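Local structure of Hut operon positive regulatory protein (Bacillus subtilis, 4H4L) at residues Leu15-Glu20 against Arg103-Arg108. The protein binds hut mRNA as a histidine-activated homohexameric antiterminator, suppressing transcription termination and so switching on the operon for histidine utilization. The protein carries 1 engineered substitution. Sequence-based numbering, arbitrary orientation.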
ATOM      1  N   LEU A  15      21.833  16.359  -7.323  1.00 59.90           N
ATOM      2  CA  LEU A  15      22.778  17.460  -7.130  1.00 62.97           C
ATOM      3  C   LEU A  15      22.267  18.681  -7.891  1.00 62.31           C
ATOM      4  O   LEU A  15      22.355  19.819  -7.422  1.00 65.59           O
ATOM      5  CB  LEU A  15      24.180  17.081  -7.618  1.00 65.56           C
ATOM      6  CG  LEU A  15      25.053  16.156  -6.747  1.00 70.31           C
ATOM      7  CD1 LEU A  15      25.719  15.092  -7.605  1.00 70.47           C
ATOM      8  CD2 LEU A  15      26.095  16.899  -5.899  1.00 67.52           C
ATOM      9  N   LEU A  16      21.705  18.427  -9.062  1.00 58.14           N
ATOM     10  CA  LEU A  16      21.209  19.496  -9.903  1.00 66.40           C
ATOM     11  C   LEU A  16      20.071  20.226  -9.209  1.00 70.06           C
ATOM     12  O   LEU A  16      20.074  21.453  -9.107  1.00 79.94           O
ATOM     13  CB  LEU A  16      20.760  18.942 -11.256  1.00 62.33           C
ATOM     14  CG  LEU A  16      19.873  19.823 -12.128  1.00 66.13           C
ATOM     15  CD1 LEU A  16      20.610  21.097 -12.555  1.00 63.68           C
ATOM     16  CD2 LEU A  16      19.386  19.000 -13.321  1.00 60.78           C
ATOM     17  N   LEU A  17      19.138  19.442  -8.695  1.00 70.92           N
ATOM     18  CA  LEU A  17      17.934  19.931  -8.056  1.00 66.35           C
ATOM     19  C   LEU A  17      18.221  20.624  -6.727  1.00 63.94           C
ATOM     20  O   LEU A  17      17.625  21.655  -6.413  1.00 66.05           O
ATOM     21  CB  LEU A  17      16.998  18.753  -7.829  1.00 64.91           C
ATOM     22  CG  LEU A  17      15.514  18.885  -8.095  1.00 64.85           C
ATOM     23  CD1 LEU A  17      14.917  17.525  -7.826  1.00 66.57           C
ATOM     24  CD2 LEU A  17      14.891  19.896  -7.161  1.00 69.65           C
ATOM     25  N   LEU A  18      19.132  20.078  -5.939  1.00 58.92           N
ATOM     26  CA  LEU A  18      19.381  20.684  -4.637  1.00 64.21           C
ATOM     27  C   LEU A  18      20.252  21.934  -4.685  1.00 67.94           C
ATOM     28  O   LEU A  18      20.525  22.530  -3.636  1.00 63.13           O
ATOM     29  CB  LEU A  18      19.963  19.655  -3.682  1.00 65.78           C
ATOM     30  CG  LEU A  18      19.144  18.364  -3.574  1.00 63.22           C
ATOM     31  CD1 LEU A  18      19.907  17.356  -2.740  1.00 61.09           C
ATOM     32  CD2 LEU A  18      17.737  18.618  -3.035  1.00 62.27           C
ATOM     33  N   ASN A  19      20.647  22.339  -5.899  1.00 76.15           N
ATOM     34  CA  ASN A  19      21.574  23.467  -6.106  1.00 79.79           C
ATOM     35  C   ASN A  19      21.003  24.737  -6.759  1.00 81.69           C
ATOM     36  O   ASN A  19      21.521  25.197  -7.787  1.00 78.03           O
ATOM     37  CB  ASN A  19      22.851  23.005  -6.829  1.00 80.37           C
ATOM     38  CG  ASN A  19      23.784  22.210  -5.920  1.00 90.25           C
ATOM     39  OD1 ASN A  19      23.958  22.538  -4.743  1.00 88.50           O
ATOM     40  ND2 ASN A  19      24.398  21.161  -6.467  1.00 89.88           N
ATOM     41  N   GLU A  20      19.946  25.289  -6.145  1.00 78.54           N
ATOM     42  CA  GLU A  20      19.456  26.661  -6.402  1.00 88.52           C
ATOM     43  C   GLU A  20      19.084  26.963  -7.851  1.00 91.92           C
ATOM     44  O   GLU A  20      19.789  27.713  -8.538  1.00 87.04           O
ATOM     45  CB  GLU A  20      20.480  27.707  -5.920  1.00 96.96           C
ATOM     46  CG  GLU A  20      20.550  27.884  -4.411  1.00104.60           C
ATOM     47  CD  GLU A  20      21.330  26.782  -3.708  1.00107.95           C
ATOM     48  OE1 GLU A  20      20.818  26.241  -2.697  1.00108.99           O
ATOM     49  OE2 GLU A  20      22.452  26.457  -4.164  1.00110.27           O
ATOM     50  N   ARG A 103      10.104  21.213  -6.175  1.00 53.63           N
ATOM     51  CA  ARG A 103      10.862  21.588  -7.346  1.00 54.87           C
ATOM     52  C   ARG A 103      11.227  20.237  -7.929  1.00 48.57           C
ATOM     53  O   ARG A 103      11.436  19.308  -7.163  1.00 44.96           O
ATOM     54  CB  ARG A 103      12.124  22.365  -6.966  1.00 63.39           C
ATOM     55  CG  ARG A 103      12.973  22.786  -8.175  1.00 74.23           C
ATOM     56  CD  ARG A 103      14.241  23.571  -7.818  1.00 82.31           C
ATOM     57  NE  ARG A 103      15.104  23.783  -8.996  1.00 91.23           N
ATOM     58  CZ  ARG A 103      16.374  24.193  -8.957  1.00 88.33           C
ATOM     59  NH1 ARG A 103      16.971  24.454  -7.799  1.00 87.79           N
ATOM     60  NH2 ARG A 103      17.051  24.343 -10.087  1.00 86.23           N
ATOM     61  N   PHE A 104      11.297  20.137  -9.256  1.00 45.25           N
ATOM     62  CA  PHE A 104      11.629  18.893  -9.955  1.00 45.50           C
ATOM     63  C   PHE A 104      12.746  19.030 -11.003  1.00 44.32           C
ATOM     64  O   PHE A 104      12.852  20.043 -11.717  1.00 42.44           O
ATOM     65  CB  PHE A 104      10.368  18.271 -10.603  1.00 40.42           C
ATOM     66  CG  PHE A 104       9.691  19.166 -11.609  1.00 39.17           C
ATOM     67  CD1 PHE A 104      10.001  19.071 -12.977  1.00 35.97           C
ATOM     68  CD2 PHE A 104       8.733  20.102 -11.202  1.00 39.04           C
ATOM     69  CE1 PHE A 104       9.390  19.909 -13.905  1.00 36.17           C
ATOM     70  CE2 PHE A 104       8.098  20.944 -12.137  1.00 39.72           C
ATOM     71  CZ  PHE A 104       8.428  20.846 -13.491  1.00 37.28           C
ATOM     72  N   ALA A 105      13.557  17.988 -11.087  1.00 43.18           N
ATOM     73  CA  ALA A 105      14.540  17.850 -12.125  1.00 45.55           C
ATOM     74  C   ALA A 105      14.129  16.648 -12.930  1.00 53.16           C
ATOM     75  O   ALA A 105      13.635  15.688 -12.330  1.00 60.81           O
ATOM     76  CB  ALA A 105      15.890  17.603 -11.501  1.00 45.14           C
ATOM     77  N   VAL A 106      14.313  16.687 -14.258  1.00 50.20           N
ATOM     78  CA  VAL A 106      14.133  15.502 -15.123  1.00 52.86           C
ATOM     79  C   VAL A 106      15.333  15.257 -16.039  1.00 55.01           C
ATOM     80  O   VAL A 106      15.627  16.058 -16.923  1.00 52.06           O
ATOM     81  CB  VAL A 106      12.904  15.599 -16.052  1.00 55.02           C
ATOM     82  CG1 VAL A 106      12.717  14.294 -16.810  1.00 50.19           C
ATOM     83  CG2 VAL A 106      11.654  15.969 -15.280  1.00 54.64           C
ATOM     84  N   LEU A 107      16.003  14.130 -15.842  1.00 58.07           N
ATOM     85  CA  LEU A 107      17.152  13.756 -16.657  1.00 60.71           C
ATOM     86  C   LEU A 107      16.864  12.600 -17.600  1.00 61.74           C
ATOM     87  O   LEU A 107      16.185  11.648 -17.218  1.00 67.87           O
ATOM     88  CB  LEU A 107      18.348  13.396 -15.782  1.00 60.04           C
ATOM     89  CG  LEU A 107      19.464  14.415 -15.600  1.00 64.61           C
ATOM     90  CD1 LEU A 107      20.697  13.697 -15.088  1.00 67.26           C
ATOM     91  CD2 LEU A 107      19.805  15.103 -16.908  1.00 69.09           C
ATOM     92  N   ARG A 108      17.389  12.697 -18.825  1.00 60.95           N
ATOM     93  CA  ARG A 108      17.329  11.608 -19.805  1.00 60.88           C
ATOM     94  C   ARG A 108      18.649  11.369 -20.569  1.00 64.57           C
ATOM     95  O   ARG A 108      19.290  12.299 -21.078  1.00 62.48           O
ATOM     96  CB  ARG A 108      16.181  11.800 -20.797  1.00 53.40           C
ATOM     97  CG  ARG A 108      16.269  10.836 -21.969  1.00 48.32           C
ATOM     98  CD  ARG A 108      15.343  11.257 -23.087  1.00 48.70           C
ATOM     99  NE  ARG A 108      15.094  10.170 -24.029  1.00 47.07           N
ATOM    100  CZ  ARG A 108      13.985  10.061 -24.760  1.00 48.07           C
ATOM    101  NH1 ARG A 108      13.026  10.990 -24.652  1.00 44.36           N
ATOM    102  NH2 ARG A 108      13.831   9.030 -25.596  1.00 39.54           N
TER
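Arg103 and Leu17 run past each other in opposite directions where the end of helix 9-17 lies on strand 99-109. With CG anti to the backbone N (chi1 180°), Arg103 carries its extended chain alongside the leucine: its CG lies 3.6 Å from Leu17 CD2, and CB and CD also touch that methyl. Farther out, the guanidinium has the Leu17 carbonyl carbon over one face and Glu20 N in plane at its edge. Arg103 NH1 comes within 3.2 Å of Leu17 O, but the angle is too poor for a hydrogen bond. Glu20 OE1 stays 6.6 Å from Arg103 NH1, without contact, and pairs instead with Arg8 and Arg11 of a neighbouring subunit. The ring of Phe104 belongs to the other side of the sheet, against Ile54 and Ala57 of helix 47-60. The closest CA pair is Leu17 and Ala105, 5.7 Å apart; Ala105 CB meets Leu17 CG at 3.7 Å and, more loosely, Leu16 CD2 at 4.2 Å. Leu17 CD1 lies 3.6 Å from Ala105 N. Helices 9-17 and 47-60 thus cover opposite faces of the four-stranded antiparallel sheet, the former here by apolar packing, while nearby Leu17 O probably favours the cationic guanidinium electrostatically.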